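Local coordinates for putative exported protein (Bordetella pertussis Tohama I, PDB 2PFZ), which binds pyroglutamic acid as an extracytoplasmic solute receptor, probably to deliver it to a tripartite ATP-independent periplasmic transporter, at residues S116-P121 with A203-N208; T7-S12 with E63-N68. All blocks are in the same frame, centred on the assembly; numbering follows the deposited sequence.

Interaction 1 (S116-P121 with A203-N208); sequences SVAWPP and AWLPKN. With PCA (pyroglutamic acid), chain B.
Trp119 of 116-121 bonds to Pro206 and Asn208 and carries the bound pyroglutamic acid on its ring. Its backbone N donates to Pro206 O at 2.8 Å, close to straight (159°). CB meets Pro206 O and CD and PCA OE. The turn of CG (chi1 -77°) puts it next to Pro206 O. CD1 borders the same oxygen, which lies in the ring plane. NE1 then donates to Asn208 OD1 at 2.8 Å. The oxygen sits near the indole plane, but NE1 stands above the amide plane, and the two planes are 86° apart. The ligand lies on one face of the indole: PCA CD is 3.3 Å above the plane, nearer the rim than the centre. CD2 and CE3 lie against PCA CD and OE. CE2 faces PCA CB and Asn208 ND2. CZ2 meets PCA CA, and CZ3 and CH2 meet PCA N. Pro206 CG touches PCA CG.

Val117 and Asn208 form an antiparallel hydrogen-bonded pair. Asn208 O accepts twice, from Val117 N and from Ser116 OG, which reach it from opposite faces of its plane. The Lys207 chain bends past Ser116 OG, and its NZ makes a salt bridge with Asp79. CG of Pro121 meets CG of Leu205 at 3.9 Å. The strand pair runs out into loops that present Trp119 and Pro206 to the pyroglutamic acid pocket of this DctP-family receptor.

Interaction 2 (T7-S12 with E63-N68); sequences TAYPAS and EILLTN
Glu63 OE1 is gripped by Thr7 and by a water. Thr7 OG1 donates to it at 2.8 Å, coming from above the carboxylate plane. OG1 is placed for this by standing anti to the backbone N (chi1 169°), and the Thr7 side chain runs alongside that of Glu63. The water donates to Glu63 OE1 and to Glu63 O, and accepts from Ala8 N, each at 2.8 Å. It therefore joins the loop backbone to both the strand backbone and the carboxylate. Thr7 OG1 also takes a weak bond from Tyr9 N.

The Tyr9 ring brings its edge to the same oxygen: CD2 lies 3.4 Å from Glu63 OE1, which is in the ring plane. Ring and carboxylate planes are 79° apart. Ala8 CB covers one face of the ring, over its centre. Tyr9 OH reaches CB of Leu65 at 3.9 Å. The other carboxylate oxygen, Glu63 OE2, has a weak hydrogen bond from Asn208 ND2. Tyr9 also meets Trp119 edge-to-face, and Leu65 approaches the bound pyroglutamic acid. This contact joins the loop between strand 2-6 and helix 14-30 to strand 61-65, beside the ligand pocket of a DctP-family receptor, a member of the periplasmic binding protein clan.

From the N terminus, strand 2-6 leads into the loop 7-12. Interaction 2 brings this loop to the end of strand 61-65 and closes a loop of 50 residues. Interaction 1 opens later: it joins the end of strand 111-118 to the start of strand 207-213, across 81 residues. The two loops follow in series and neither nest nor cross. Strands 61-65, 207-213 and 111-118 share one antiparallel sheet, with 207-213 in the middle. The contacts touch directly there: Lys207 O lies 3.1 Å from Leu66 N, a probable hydrogen bond. Together they tie the N-terminal loop to the three-stranded sheet at the pocket.

Interaction 1 (S116-P121 with A203-N208)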
loop_
_atom_site.group_PDB
_atom_site.type_symbol
_atom_site.label_atom_id
_atom_site.label_comp_id
_atom_site.label_asym_id
_atom_site.label_seq_id
_atom_site.Cartn_x
_atom_site.Cartn_y
_atom_site.Cartn_z
ATOM N N SER A 116 5.318 0.464 9.118
ATOM C CA SER A 116 4.584 0.038 7.927
ATOM C C SER A 116 3.104 -0.084 8.282
ATOM O O SER A 116 2.776 -0.624 9.349
ATOM C CB SER A 116 5.118 -1.309 7.423
ATOM O OG SER A 116 4.502 -1.733 6.191
ATOM N N VAL A 117 2.225 0.467 7.434
ATOM C CA VAL A 117 0.802 0.326 7.690
ATOM C C VAL A 117 0.002 -0.141 6.491
ATOM O O VAL A 117 0.293 0.224 5.370
ATOM C CB VAL A 117 0.112 1.494 8.505
ATOM C CG1 VAL A 117 1.078 2.606 9.038
ATOM C CG2 VAL A 117 -1.178 2.007 7.894
ATOM N N ALA A 118 -0.986 -0.984 6.759
ATOM C CA ALA A 118 -1.795 -1.561 5.692
ATOM C C ALA A 118 -2.852 -0.583 5.215
ATOM O O ALA A 118 -3.522 0.050 6.020
ATOM C CB ALA A 118 -2.478 -2.845 6.176
ATOM N N TRP A 119 -2.985 -0.481 3.896
ATOM C CA TRP A 119 -4.167 0.097 3.258
ATOM C C TRP A 119 -5.343 -0.847 3.558
ATOM O O TRP A 119 -5.133 -2.012 3.899
ATOM C CB TRP A 119 -3.969 0.132 1.736
ATOM C CG TRP A 119 -3.069 1.226 1.205
ATOM C CD1 TRP A 119 -1.719 1.165 1.024
ATOM C CD2 TRP A 119 -3.485 2.497 0.734
ATOM N NE1 TRP A 119 -1.253 2.333 0.465
ATOM C CE2 TRP A 119 -2.321 3.185 0.295
ATOM C CE3 TRP A 119 -4.719 3.147 0.669
ATOM C CZ2 TRP A 119 -2.371 4.470 -0.230
ATOM C CZ3 TRP A 119 -4.767 4.431 0.153
ATOM C CH2 TRP A 119 -3.600 5.075 -0.301
ATOM N N PRO A 120 -6.589 -0.351 3.432
ATOM C CA PRO A 120 -7.764 -1.227 3.611
ATOM C C PRO A 120 -7.883 -2.358 2.567
ATOM O O PRO A 120 -7.196 -2.350 1.534
ATOM C CB PRO A 120 -8.931 -0.250 3.540
ATOM C CG PRO A 120 -8.265 1.131 3.924
ATOM C CD PRO A 120 -6.986 1.051 3.212
ATOM N N PRO A 121 -8.718 -3.372 2.865
ATOM C CA PRO A 121 -8.825 -4.530 1.974
ATOM C C PRO A 121 -9.257 -4.163 0.565
ATOM O O PRO A 121 -10.138 -3.316 0.382
ATOM C CB PRO A 121 -9.874 -5.395 2.668
ATOM C CG PRO A 121 -9.734 -5.022 4.130
ATOM C CD PRO A 121 -9.575 -3.537 4.063
ATOM N N ALA A 203 -9.266 -8.674 -1.193
ATOM C CA ALA A 203 -8.339 -9.625 -1.819
ATOM C C ALA A 203 -6.940 -9.599 -1.244
ATOM O O ALA A 203 -6.263 -10.638 -1.186
ATOM C CB ALA A 203 -8.320 -9.445 -3.374
ATOM N N TRP A 204 -6.506 -8.416 -0.810
ATOM C CA TRP A 204 -5.210 -8.275 -0.138
ATOM C C TRP A 204 -5.235 -6.948 0.596
ATOM O O TRP A 204 -6.172 -6.166 0.424
ATOM C CB TRP A 204 -4.024 -8.373 -1.133
ATOM C CG TRP A 204 -3.867 -7.256 -2.108
ATOM C CD1 TRP A 204 -3.077 -6.128 -1.962
ATOM C CD2 TRP A 204 -4.473 -7.159 -3.395
ATOM N NE1 TRP A 204 -3.200 -5.314 -3.077
ATOM C CE2 TRP A 204 -4.046 -5.929 -3.975
ATOM C CE3 TRP A 204 -5.363 -7.982 -4.115
ATOM C CZ2 TRP A 204 -4.466 -5.511 -5.247
ATOM C CZ3 TRP A 204 -5.785 -7.564 -5.394
ATOM C CH2 TRP A 204 -5.342 -6.329 -5.941
ATOM N N LEU A 205 -4.206 -6.695 1.403
ATOM C CA LEU A 205 -4.063 -5.433 2.095
ATOM C C LEU A 205 -2.618 -4.960 1.882
ATOM O O LEU A 205 -1.713 -5.344 2.619
ATOM C CB LEU A 205 -4.405 -5.512 3.598
ATOM C CG LEU A 205 -5.862 -5.673 4.085
ATOM C CD1 LEU A 205 -6.318 -7.118 3.885
ATOM C CD2 LEU A 205 -6.027 -5.292 5.564
ATOM N N PRO A 206 -2.418 -4.092 0.892
ATOM C CA PRO A 206 -1.042 -3.733 0.585
ATOM C C PRO A 206 -0.570 -2.698 1.599
ATOM O O PRO A 206 -1.360 -1.869 2.044
ATOM C CB PRO A 206 -1.162 -3.098 -0.807
ATOM C CG PRO A 206 -2.523 -2.480 -0.835
ATOM C CD PRO A 206 -3.393 -3.292 0.130
ATOM N N LYS A 207 0.709 -2.727 1.958
ATOM C CA LYS A 207 1.212 -1.766 2.958
ATOM C C LYS A 207 2.033 -0.655 2.333
ATOM O O LYS A 207 2.715 -0.867 1.332
ATOM C CB LYS A 207 2.061 -2.480 4.020
ATOM C CG LYS A 207 1.316 -3.601 4.796
ATOM C CD LYS A 207 2.140 -4.168 5.988
ATOM C CE LYS A 207 3.440 -4.799 5.512
ATOM N NZ LYS A 207 3.192 -5.845 4.463
ATOM N N ASN A 208 1.952 0.524 2.936
ATOM C CA ASN A 208 3.005 1.543 2.793
ATOM C C ASN A 208 4.071 1.320 3.848
ATOM O O ASN A 208 3.819 0.649 4.857
ATOM C CB ASN A 208 2.401 2.946 2.904
ATOM C CG ASN A 208 1.583 3.311 1.688
ATOM O OD1 ASN A 208 1.532 2.557 0.713
ATOM N ND2 ASN A 208 0.928 4.461 1.735
HETATM N N PCA B . -4.796 2.853 -2.769
HETATM C CA PCA B . -3.484 3.059 -3.414
HETATM C CB PCA B . -2.599 1.822 -3.263
HETATM C CG PCA B . -3.434 0.794 -2.523
HETATM C CD PCA B . -4.711 1.521 -2.218
HETATM O OE PCA B . -5.613 1.042 -1.514
HETATM C C PCA B . -3.750 3.252 -4.890
HETATM O O PCA B . -2.907 3.757 -5.643
HETATM O OXT PCA B . -4.847 2.890 -5.344
#

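Interaction 2 (T7-S12 with E63-N68)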
loop_
_atom_site.group_PDB
_atom_site.type_symbol
_atom_site.label_atom_id
_atom_site.label_comp_id
_atom_site.label_asym_id
_atom_site.label_seq_id
_atom_site.Cartn_x
_atom_site.Cartn_y
_atom_site.Cartn_z
ATOM N N THR A 7 5.523 11.982 0.316
ATOM C CA THR A 7 4.494 10.968 0.167
ATOM C C THR A 7 3.769 11.181 -1.156
ATOM O O THR A 7 3.665 12.324 -1.664
ATOM C CB THR A 7 3.513 10.973 1.378
ATOM O OG1 THR A 7 2.384 10.146 1.088
ATOM C CG2 THR A 7 2.973 12.374 1.699
ATOM N N ALA A 8 3.271 10.080 -1.712
ATOM C CA ALA A 8 2.587 10.100 -2.987
ATOM C C ALA A 8 1.083 10.431 -2.910
ATOM O O ALA A 8 0.439 10.596 -3.948
ATOM C CB ALA A 8 2.848 8.771 -3.722
ATOM N N TYR A 9 0.548 10.587 -1.690
ATOM C CA TYR A 9 -0.902 10.677 -1.449
ATOM C C TYR A 9 -1.291 12.032 -0.872
ATOM O O TYR A 9 -0.416 12.738 -0.326
ATOM C CB TYR A 9 -1.331 9.506 -0.535
ATOM C CG TYR A 9 -0.780 8.229 -1.086
ATOM C CD1 TYR A 9 -1.328 7.670 -2.234
ATOM C CD2 TYR A 9 0.333 7.612 -0.518
ATOM C CE1 TYR A 9 -0.810 6.533 -2.785
ATOM C CE2 TYR A 9 0.858 6.484 -1.058
ATOM C CZ TYR A 9 0.275 5.930 -2.198
ATOM O OH TYR A 9 0.803 4.804 -2.766
ATOM N N PRO A 10 -2.579 12.422 -1.030
ATOM C CA PRO A 10 -3.025 13.758 -0.680
ATOM C C PRO A 10 -3.238 13.936 0.830
ATOM O O PRO A 10 -3.283 12.958 1.589
ATOM C CB PRO A 10 -4.353 13.877 -1.447
ATOM C CG PRO A 10 -4.900 12.544 -1.387
ATOM C CD PRO A 10 -3.707 11.619 -1.558
ATOM N N ALA A 11 -3.362 15.183 1.262
ATOM C CA ALA A 11 -3.524 15.472 2.674
ATOM C C ALA A 11 -4.716 14.737 3.307
ATOM O O ALA A 11 -4.643 14.346 4.470
ATOM C CB ALA A 11 -3.645 16.994 2.904
ATOM N N SER A 12 -5.791 14.529 2.543
ATOM C CA SER A 12 -6.997 13.887 3.079
ATOM C C SER A 12 -6.857 12.367 3.233
ATOM O O SER A 12 -7.679 11.713 3.878
ATOM C CB SER A 12 -8.239 14.250 2.258
ATOM O OG SER A 12 -8.100 13.844 0.917
ATOM N N GLU A 63 7.876 7.861 2.357
ATOM C CA GLU A 63 6.838 6.828 2.373
ATOM C C GLU A 63 6.705 6.166 0.994
ATOM O O GLU A 63 6.542 6.859 -0.044
ATOM C CB GLU A 63 5.494 7.429 2.782
ATOM C CG GLU A 63 4.462 6.331 3.016
ATOM C CD GLU A 63 3.048 6.763 2.801
ATOM O OE1 GLU A 63 2.757 7.521 1.828
ATOM O OE2 GLU A 63 2.218 6.285 3.600
ATOM N N ILE A 64 6.791 4.837 0.974
ATOM C CA ILE A 64 6.615 4.078 -0.259
ATOM C C ILE A 64 5.448 3.085 -0.113
ATOM O O ILE A 64 4.992 2.827 0.999
ATOM C CB ILE A 64 7.881 3.262 -0.666
ATOM C CG1 ILE A 64 8.283 2.263 0.433
ATOM C CG2 ILE A 64 9.069 4.179 -1.099
ATOM C CD1 ILE A 64 8.984 1.034 -0.109
ATOM N N LEU A 65 4.978 2.565 -1.247
ATOM C CA LEU A 65 4.054 1.438 -1.302
ATOM C C LEU A 65 4.939 0.255 -1.619
ATOM O O LEU A 65 5.587 0.239 -2.680
ATOM C CB LEU A 65 3.075 1.615 -2.462
ATOM C CG LEU A 65 2.128 0.442 -2.724
ATOM C CD1 LEU A 65 1.095 0.394 -1.637
ATOM C CD2 LEU A 65 1.513 0.590 -4.136
ATOM N N LEU A 66 4.987 -0.728 -0.725
ATOM C CA LEU A 66 5.968 -1.820 -0.887
ATOM C C LEU A 66 5.858 -2.478 -2.253
ATOM O O LEU A 66 6.867 -2.727 -2.914
ATOM C CB LEU A 66 5.803 -2.879 0.207
ATOM C CG LEU A 66 6.078 -2.425 1.642
ATOM C CD1 LEU A 66 5.648 -3.463 2.663
ATOM C CD2 LEU A 66 7.548 -2.081 1.786
ATOM N N THR A 67 4.631 -2.794 -2.663
ATOM C CA THR A 67 4.407 -3.514 -3.917
ATOM C C THR A 67 4.846 -2.770 -5.192
ATOM O O THR A 67 4.959 -3.388 -6.236
ATOM C CB THR A 67 2.942 -4.054 -4.060
ATOM O OG1 THR A 67 1.988 -3.028 -3.743
ATOM C CG2 THR A 67 2.727 -5.268 -3.160
ATOM N N ASN A 68 5.086 -1.456 -5.113
ATOM C CA ASN A 68 5.662 -0.749 -6.260
ATOM C C ASN A 68 7.034 -1.292 -6.620
ATOM O O ASN A 68 7.524 -1.074 -7.749
ATOM C CB ASN A 68 5.782 0.754 -6.009
ATOM C CG ASN A 68 4.567 1.531 -6.457
ATOM O OD1 ASN A 68 4.296 2.635 -5.938
ATOM N ND2 ASN A 68 3.843 0.996 -7.445
HETATM O O HOH W 1 3.912 7.519 -0.725
#